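Local coordinates for protein endo-beta-1,4-glucanase (Ampullaria crossean, PDB 5XBU) that probably hydrolyses internal beta-1,4-glucosidic bonds of cellulose, as a secreted endoglucanase of glycoside hydrolase family 45, at residues Val82-Thr87 / Val139-Gln144; Ala6-Pro11 / Asn157-Trp162. All coordinates share one frame; numbering follows the deposited sequence.

Contact 1: residues Val82-Thr87 / Val139-Gln144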
ATOM      1  N   VAL A  82      -2.394  -5.176   5.631  1.00  9.08           N
ATOM      2  CA  VAL A  82      -0.960  -5.103   5.827  1.00  9.15           C
ATOM      3  C   VAL A  82      -0.679  -4.196   7.027  1.00  9.23           C
ATOM      4  O   VAL A  82      -1.272  -3.120   7.158  1.00 10.32           O
ATOM      5  CB  VAL A  82      -0.205  -4.621   4.567  1.00  9.17           C
ATOM      6  CG1 VAL A  82      -0.318  -5.665   3.452  1.00  9.55           C
ATOM      7  CG2 VAL A  82      -0.616  -3.261   4.100  1.00  9.77           C
ATOM      8  N   ARG A  83       0.221  -4.639   7.897  0.51  9.16           N
ATOM      9  CA  ARG A  83       0.713  -3.801   8.979  0.51  9.46           C
ATOM     10  C   ARG A  83       1.989  -3.149   8.491  0.51  8.91           C
ATOM     11  O   ARG A  83       2.902  -3.840   8.017  0.51  8.95           O
ATOM     12  CB  ARG A  83       0.999  -4.618  10.234  0.51 10.62           C
ATOM     13  CG  ARG A  83       1.582  -3.754  11.351  0.51 12.03           C
ATOM     14  CD  ARG A  83       1.787  -4.484  12.653  0.51 13.72           C
ATOM     15  NE  ARG A  83       0.520  -4.922  13.233  0.51 15.81           N
ATOM     16  CZ  ARG A  83       0.178  -6.190  13.392  0.51 17.20           C
ATOM     17  NH1 ARG A  83       1.013  -7.149  13.014  0.51 17.82           N
ATOM     18  NH2 ARG A  83      -0.990  -6.497  13.939  0.51 17.90           N
ATOM     19  N   LEU A  84       2.030  -1.824   8.576  1.00  8.70           N
ATOM     20  CA  LEU A  84       3.159  -1.024   8.149  1.00  8.65           C
ATOM     21  C   LEU A  84       3.782  -0.360   9.372  1.00  9.14           C
ATOM     22  O   LEU A  84       3.090   0.351  10.112  1.00  9.49           O
ATOM     23  CB  LEU A  84       2.743   0.020   7.130  1.00  8.68           C
ATOM     24  CG  LEU A  84       1.968  -0.518   5.918  1.00  8.82           C
ATOM     25  CD1 LEU A  84       1.752   0.588   4.913  1.00  9.35           C
ATOM     26  CD2 LEU A  84       2.714  -1.681   5.265  1.00  9.15           C
ATOM     27  N   THR A  85       5.067  -0.611   9.602  1.00  9.18           N
ATOM     28  CA  THR A  85       5.779  -0.079  10.757  1.00  9.68           C
ATOM     29  C   THR A  85       6.898   0.827  10.287  1.00  9.57           C
ATOM     30  O   THR A  85       7.832   0.345   9.631  1.00  9.45           O
ATOM     31  CB  THR A  85       6.358  -1.196  11.615  1.00 10.76           C
ATOM     32  OG1 THR A  85       5.346  -2.122  11.990  1.00 11.01           O
ATOM     33  CG2 THR A  85       6.990  -0.646  12.883  1.00 12.11           C
ATOM     34  N   PRO A  86       6.858   2.126  10.581  1.00  9.74           N
ATOM     35  CA  PRO A  86       7.963   2.992  10.161  1.00 10.06           C
ATOM     36  C   PRO A  86       9.295   2.523  10.729  1.00  9.75           C
ATOM     37  O   PRO A  86       9.387   2.117  11.891  1.00 10.53           O
ATOM     38  CB  PRO A  86       7.593   4.371  10.728  1.00 10.75           C
ATOM     39  CG  PRO A  86       6.067   4.301  10.819  1.00 10.97           C
ATOM     40  CD  PRO A  86       5.785   2.894  11.257  1.00 10.37           C
ATOM     41  N   THR A  87      10.348   2.668   9.915  1.00 10.02           N
ATOM     42  CA  THR A  87      11.717   2.425  10.369  1.00 10.47           C
ATOM     43  C   THR A  87      12.388   3.700  10.887  1.00 10.90           C
ATOM     44  O   THR A  87      13.439   3.611  11.526  1.00 11.94           O
ATOM     45  CB  THR A  87      12.553   1.915   9.190  1.00 10.43           C
ATOM     46  OG1 THR A  87      12.523   2.952   8.205  1.00 10.52           O
ATOM     47  CG2 THR A  87      12.037   0.594   8.655  1.00 10.88           C
ATOM     48  N   VAL A 139       7.817  -3.639  -2.802  1.00  8.04           N
ATOM     49  CA  VAL A 139       6.407  -3.310  -2.859  1.00  7.96           C
ATOM     50  C   VAL A 139       6.266  -1.862  -2.422  1.00  7.81           C
ATOM     51  O   VAL A 139       7.111  -1.326  -1.688  1.00  8.28           O
ATOM     52  CB  VAL A 139       5.570  -4.266  -1.970  1.00  8.29           C
ATOM     53  CG1 VAL A 139       5.842  -4.078  -0.513  1.00  8.37           C
ATOM     54  CG2 VAL A 139       4.088  -4.180  -2.285  1.00  8.90           C
ATOM     55  N   HIS A 140       5.194  -1.233  -2.894  1.00  7.95           N
ATOM     56  CA  HIS A 140       4.846   0.137  -2.556  1.00  7.97           C
ATOM     57  C   HIS A 140       3.405   0.169  -2.081  1.00  7.92           C
ATOM     58  O   HIS A 140       2.542  -0.471  -2.680  1.00  8.44           O
ATOM     59  CB  HIS A 140       5.008   1.043  -3.758  1.00  8.77           C
ATOM     60  CG  HIS A 140       4.809   2.472  -3.436  1.00  8.89           C
ATOM     61  ND1 HIS A 140       5.806   3.199  -2.828  1.00  8.94           N
ATOM     62  CD2 HIS A 140       3.730   3.279  -3.575  1.00  8.94           C
ATOM     63  CE1 HIS A 140       5.333   4.412  -2.611  1.00  9.41           C
ATOM     64  NE2 HIS A 140       4.086   4.496  -3.057  1.00  9.36           N
ATOM     65  N   PHE A 141       3.126   0.962  -1.053  1.00  8.02           N
ATOM     66  CA  PHE A 141       1.762   1.193  -0.570  1.00  8.38           C
ATOM     67  C   PHE A 141       1.408   2.665  -0.725  1.00  8.58           C
ATOM     68  O   PHE A 141       1.984   3.517  -0.046  1.00  9.35           O
ATOM     69  CB  PHE A 141       1.570   0.707   0.864  1.00  8.49           C
ATOM     70  CG  PHE A 141       1.745  -0.770   0.977  1.00  8.38           C
ATOM     71  CD1 PHE A 141       0.750  -1.638   0.510  1.00  8.77           C
ATOM     72  CD2 PHE A 141       2.924  -1.332   1.479  1.00  8.93           C
ATOM     73  CE1 PHE A 141       0.923  -3.004   0.544  1.00  9.02           C
ATOM     74  CE2 PHE A 141       3.080  -2.704   1.524  1.00  9.31           C
ATOM     75  CZ  PHE A 141       2.098  -3.544   1.058  1.00  9.15           C
ATOM     76  N   ASP A 142       0.443   2.960  -1.597  1.00  8.94           N
ATOM     77  CA  ASP A 142      -0.104   4.301  -1.716  1.00  9.61           C
ATOM     78  C   ASP A 142      -1.253   4.396  -0.722  1.00  9.45           C
ATOM     79  O   ASP A 142      -2.173   3.579  -0.751  1.00  9.87           O
ATOM     80  CB  ASP A 142      -0.556   4.557  -3.153  1.00 11.00           C
ATOM     81  CG  ASP A 142      -0.450   6.013  -3.569  1.00 12.79           C
ATOM     82  OD1 ASP A 142      -0.078   6.862  -2.747  1.00 13.07           O
ATOM     83  OD2 ASP A 142      -0.768   6.265  -4.753  1.00 14.94           O
ATOM     84  N   LEU A 143      -1.203   5.367   0.172  1.00  9.38           N
ATOM     85  CA  LEU A 143      -2.113   5.406   1.303  1.00 10.01           C
ATOM     86  C   LEU A 143      -3.189   6.471   1.070  1.00 10.65           C
ATOM     87  O   LEU A 143      -2.878   7.638   0.843  1.00 11.41           O
ATOM     88  CB  LEU A 143      -1.346   5.716   2.603  1.00  9.99           C
ATOM     89  CG  LEU A 143      -0.128   4.788   2.843  1.00 10.32           C
ATOM     90  CD1 LEU A 143       0.551   5.189   4.117  1.00 11.34           C
ATOM     91  CD2 LEU A 143      -0.535   3.320   2.881  1.00 10.07           C
ATOM     92  N   GLN A 144      -4.456   6.063   1.141  1.00 10.95           N
ATOM     93  CA  GLN A 144      -5.581   6.988   0.941  1.00 11.96           C
ATOM     94  C   GLN A 144      -5.550   8.084   2.004  1.00 12.22           C
ATOM     95  O   GLN A 144      -5.455   7.800   3.202  1.00 12.18           O
ATOM     96  CB  GLN A 144      -6.866   6.186   1.062  1.00 11.87           C
ATOM     97  CG  GLN A 144      -8.160   7.004   0.983  1.00 12.29           C
ATOM     98  CD  GLN A 144      -8.352   7.689  -0.338  1.00 13.65           C
ATOM     99  OE1 GLN A 144      -8.175   8.903  -0.453  1.00 14.99           O
ATOM    100  NE2 GLN A 144      -8.699   6.897  -1.370  1.00 15.17           N
TER
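The Phe141 ring takes Val82 over one of its faces. Methyl CG2 of Val82 sits 4.1 Å from the ring centroid and 21° off the ring normal, a CH-pi contact displaced toward the rim, with Val82 CG2 at 3.9 Å from Phe141 CE1. The second methyl of the valine, CG1, reaches the far end of the ring at Phe141 CZ (4.0 Å), so both branches of this beta-branched residue are used. Leu84 reaches the same ring obliquely: its CD2 comes to 3.8 Å from Phe141 CD2, while CD1 turns toward the stem of the phenylalanine and lies 4.1 Å from Phe141 CB. The two methyls lie along one flank of the phenylalanine, CD1 by CB and CG, CD2 by the ring carbons CD2 and CE2. Leu84 CD1 also meets CD2 of Leu143 at 4.1 Å, the two leucine ends passing side by side.

Strands 82-86 and 140-144 run almost perpendicular, at 93°, and their axes stay 10.6 Å apart, a gap bridged entirely by side chains. This is the interior of the double-psi beta-barrel that family 45 endoglucanases share with the expansins, where these two strands, opposite each other in a six-strand ring, meet across its core. Phe141 has CG anti to its own carbonyl carbon (chi1 -64°), which sends the ring across the core to meet Val82 reaching in from the facing strand. Beside it, Ala25 of strand 22-30 and Thr58 and Pro60 of strand 57-60 also touch the phenylalanine, and Trp162 packs on Leu84. His140 and Asp142, the neighbours of Phe141 in the strand, turn the other way: His140 NE2 and Asp142 OD1 bond to Thr28 OG1, and His140 ND1 to Ser26 OG.

Contact 2: residues Ala6-Pro11 / Asn157-Trp162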
ATOM      1  N   ALA A   6      19.378   8.282   4.309  1.00 20.02           N
ATOM      2  CA  ALA A   6      18.032   8.467   4.831  1.00 17.08           C
ATOM      3  C   ALA A   6      17.233   7.181   4.800  1.00 13.82           C
ATOM      4  O   ALA A   6      16.362   6.996   5.657  1.00 13.69           O
ATOM      5  CB  ALA A   6      17.291   9.554   4.064  1.00 17.90           C
ATOM      6  N   GLN A   7      17.490   6.311   3.817  1.00 12.46           N
ATOM      7  CA  GLN A   7      16.846   5.011   3.751  1.00 12.16           C
ATOM      8  C   GLN A   7      17.588   4.057   4.675  1.00 12.53           C
ATOM      9  O   GLN A   7      18.794   3.852   4.537  1.00 14.30           O
ATOM     10  CB  GLN A   7      16.866   4.513   2.314  1.00 12.39           C
ATOM     11  CG  GLN A   7      15.999   5.354   1.404  1.00 12.82           C
ATOM     12  CD  GLN A   7      16.127   4.978  -0.049  1.00 13.07           C
ATOM     13  OE1 GLN A   7      16.778   5.663  -0.851  1.00 15.17           O
ATOM     14  NE2 GLN A   7      15.457   3.897  -0.421  1.00 12.44           N
ATOM     15  N   LEU A   8      16.876   3.514   5.645  1.00 11.87           N
ATOM     16  CA  LEU A   8      17.469   2.681   6.668  1.00 11.97           C
ATOM     17  C   LEU A   8      17.390   1.201   6.352  1.00 11.38           C
ATOM     18  O   LEU A   8      18.057   0.405   7.018  1.00 13.01           O
ATOM     19  CB  LEU A   8      16.869   2.982   8.039  1.00 12.98           C
ATOM     20  CG  LEU A   8      16.935   4.459   8.417  1.00 14.31           C
ATOM     21  CD1 LEU A   8      16.332   4.652   9.786  1.00 15.12           C
ATOM     22  CD2 LEU A   8      18.372   4.987   8.350  1.00 14.98           C
ATOM     23  N   CYS A   9      16.587   0.803   5.369  1.00 10.25           N
ATOM     24  CA  CYS A   9      16.545  -0.585   4.931  1.00 10.45           C
ATOM     25  C   CYS A   9      17.658  -0.823   3.916  1.00 11.49           C
ATOM     26  O   CYS A   9      17.616  -0.288   2.806  1.00 13.20           O
ATOM     27  CB  CYS A   9      15.205  -0.825   4.253  1.00 10.28           C
ATOM     28  SG  CYS A   9      13.791  -0.629   5.389  1.00  9.96           S
ATOM     29  N   GLN A  10      18.605  -1.686   4.249  0.52 12.15           N
ATOM     30  CA  GLN A  10      19.754  -1.970   3.380  0.52 12.47           C
ATOM     31  C   GLN A  10      19.373  -2.954   2.273  0.52 12.02           C
ATOM     32  O   GLN A  10      18.709  -3.957   2.545  0.52 12.07           O
ATOM     33  CB  GLN A  10      20.876  -2.556   4.222  0.52 14.01           C
ATOM     34  CG  GLN A  10      21.276  -1.479   5.230  0.52 16.44           C
ATOM     35  CD  GLN A  10      22.507  -1.742   6.119  0.52 18.52           C
ATOM     36  OE1 GLN A  10      22.336  -2.149   7.281  0.52 19.41           O
ATOM     37  NE2 GLN A  10      23.720  -1.352   5.652  0.52 19.03           N
ATOM     38  N   PRO A  11      19.785  -2.713   1.020  1.00 12.38           N
ATOM     39  CA  PRO A  11      19.575  -3.727  -0.008  1.00 13.12           C
ATOM     40  C   PRO A  11      20.311  -5.010   0.340  1.00 12.90           C
ATOM     41  O   PRO A  11      21.489  -4.992   0.707  1.00 13.72           O
ATOM     42  CB  PRO A  11      20.152  -3.069  -1.262  1.00 14.89           C
ATOM     43  CG  PRO A  11      20.220  -1.614  -0.980  1.00 15.63           C
ATOM     44  CD  PRO A  11      20.365  -1.477   0.467  1.00 13.77           C
ATOM     45  N   ASN A 157       5.613  10.057   3.434  1.00 11.24           N
ATOM     46  CA  ASN A 157       6.214   8.984   2.657  1.00 11.20           C
ATOM     47  C   ASN A 157       7.235   8.156   3.446  1.00 10.38           C
ATOM     48  O   ASN A 157       8.335   7.897   2.951  1.00 10.96           O
ATOM     49  CB  ASN A 157       6.850   9.513   1.379  1.00 11.88           C
ATOM     50  CG  ASN A 157       5.927  10.289   0.500  1.00 12.98           C
ATOM     51  OD1 ASN A 157       4.714  10.267   0.661  1.00 12.51           O
ATOM     52  ND2 ASN A 157       6.514  10.977  -0.488  1.00 14.56           N
ATOM     53  N   PRO A 158       6.901   7.706   4.650  1.00  9.95           N
ATOM     54  CA  PRO A 158       7.911   6.972   5.418  1.00  9.86           C
ATOM     55  C   PRO A 158       8.255   5.640   4.776  1.00  9.48           C
ATOM     56  O   PRO A 158       7.409   4.957   4.180  1.00  9.79           O
ATOM     57  CB  PRO A 158       7.231   6.738   6.767  1.00 10.62           C
ATOM     58  CG  PRO A 158       5.754   6.739   6.430  1.00 10.40           C
ATOM     59  CD  PRO A 158       5.635   7.796   5.388  1.00 10.40           C
ATOM     60  N   GLU A 159       9.499   5.238   4.990  1.00  9.55           N
ATOM     61  CA  GLU A 159       9.936   3.856   4.814  1.00  9.48           C
ATOM     62  C   GLU A 159       9.347   3.003   5.929  1.00  9.04           C
ATOM     63  O   GLU A 159       9.329   3.416   7.098  1.00  9.58           O
ATOM     64  CB  GLU A 159      11.473   3.834   4.904  1.00  9.76           C
ATOM     65  CG  GLU A 159      12.117   2.483   4.677  1.00  9.86           C
ATOM     66  CD  GLU A 159      13.634   2.582   4.858  1.00 10.00           C
ATOM     67  OE1 GLU A 159      14.386   2.326   3.886  1.00 10.00           O
ATOM     68  OE2 GLU A 159      14.064   2.911   5.988  1.00 10.40           O
ATOM     69  N   VAL A 160       8.857   1.810   5.582  1.00  8.75           N
ATOM     70  CA  VAL A 160       8.231   0.943   6.568  1.00  8.91           C
ATOM     71  C   VAL A 160       8.712  -0.486   6.356  1.00  8.69           C
ATOM     72  O   VAL A 160       9.151  -0.855   5.264  1.00  9.24           O
ATOM     73  CB  VAL A 160       6.684   0.984   6.474  1.00  9.24           C
ATOM     74  CG1 VAL A 160       6.170   2.421   6.664  1.00  9.77           C
ATOM     75  CG2 VAL A 160       6.204   0.449   5.113  1.00  9.50           C
ATOM     76  N   THR A 161       8.586  -1.303   7.394  1.00  8.75           N
ATOM     77  CA  THR A 161       8.519  -2.739   7.200  1.00  8.99           C
ATOM     78  C   THR A 161       7.056  -3.140   7.028  1.00  9.26           C
ATOM     79  O   THR A 161       6.155  -2.463   7.533  1.00 10.19           O
ATOM     80  CB  THR A 161       9.175  -3.533   8.329  1.00 10.35           C
ATOM     81  OG1 THR A 161       8.551  -3.245   9.582  1.00 11.36           O
ATOM     82  CG2 THR A 161      10.681  -3.245   8.398  1.00 11.60           C
ATOM     83  N   TRP A 162       6.819  -4.222   6.272  1.00  9.28           N
ATOM     84  CA  TRP A 162       5.453  -4.591   5.937  1.00  9.27           C
ATOM     85  C   TRP A 162       5.231  -6.078   6.160  1.00  9.27           C
ATOM     86  O   TRP A 162       6.124  -6.911   5.946  1.00  9.68           O
ATOM     87  CB  TRP A 162       5.097  -4.194   4.484  1.00  8.87           C
ATOM     88  CG  TRP A 162       5.552  -5.169   3.419  1.00  8.65           C
ATOM     89  CD1 TRP A 162       6.784  -5.316   2.832  1.00  8.99           C
ATOM     90  CD2 TRP A 162       4.714  -6.161   2.803  1.00  8.64           C
ATOM     91  NE1 TRP A 162       6.761  -6.335   1.927  1.00  8.95           N
ATOM     92  CE2 TRP A 162       5.507  -6.873   1.895  1.00  8.84           C
ATOM     93  CE3 TRP A 162       3.366  -6.514   2.943  1.00  9.14           C
ATOM     94  CZ2 TRP A 162       4.996  -7.893   1.114  1.00  9.77           C
ATOM     95  CZ3 TRP A 162       2.860  -7.505   2.173  1.00 10.24           C
ATOM     96  CH2 TRP A 162       3.682  -8.200   1.268  1.00 10.46           C
TER
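The carboxylate of Glu159 receives two consecutive backbone amides of the N-terminal segment. Leu8 N donates to OE2 of Glu159 at 2.9 Å, meeting its syn lone pair, with an N-H...O angle of 146°. The next amide, Cys9 N, gives a straighter bond of 161° to Glu159 OE1 at 3.1 Å, arriving from above the carboxylate plane. Cys9 SG lies against the same group, 3.3 Å from Glu159 CD, and Leu8 CB is 3.5 Å from Glu159 OE2, setting main chain and sulfur against the charged end. The glutamate gets there by stretching out: CG is anti to its backbone N (chi1 -177°) and the chain stays extended beyond it.

Further out, Tyr137 OH bonds to Glu159 OE1 and Thr87 OG1 to OE2, giving each oxygen of this buried carboxylate a side-chain partner as well; the several donors would be expected to stabilise its negative charge. Gln7 NE2 also reaches Tyr137 OH, and the disulfide from Cys9 to Cys24 ties the segment to strand 22-30. The segment leads into the short strand 10-11, paired antiparallel with strand 17-19, while Glu159 lies at the start of the run that includes strand 160-165, which runs between strands 22-30 and 81-86.

Overall arrangement
From the N terminus, the chain first lays down 6-11, whose partner 157-162 comes 146 residues later, so contact 2 closes a loop over most of the protein. Contact 1 is nested inside it, joining 82-87 to 139-144. The two differ in character: contact 1 is apolar and lies near the middle of the chain, contact 2 is polar and nearer the periphery, their centres about 10 Å apart. They meet where strands 81-86 and 160-165 pair antiparallel, with Thr85 O 2.9 Å from Thr161 N, and where Val139 packs on Trp162. Contact 1 therefore joins opposite sides of the barrel across its core, and contact 2 fastens the N-terminal segment to its outside.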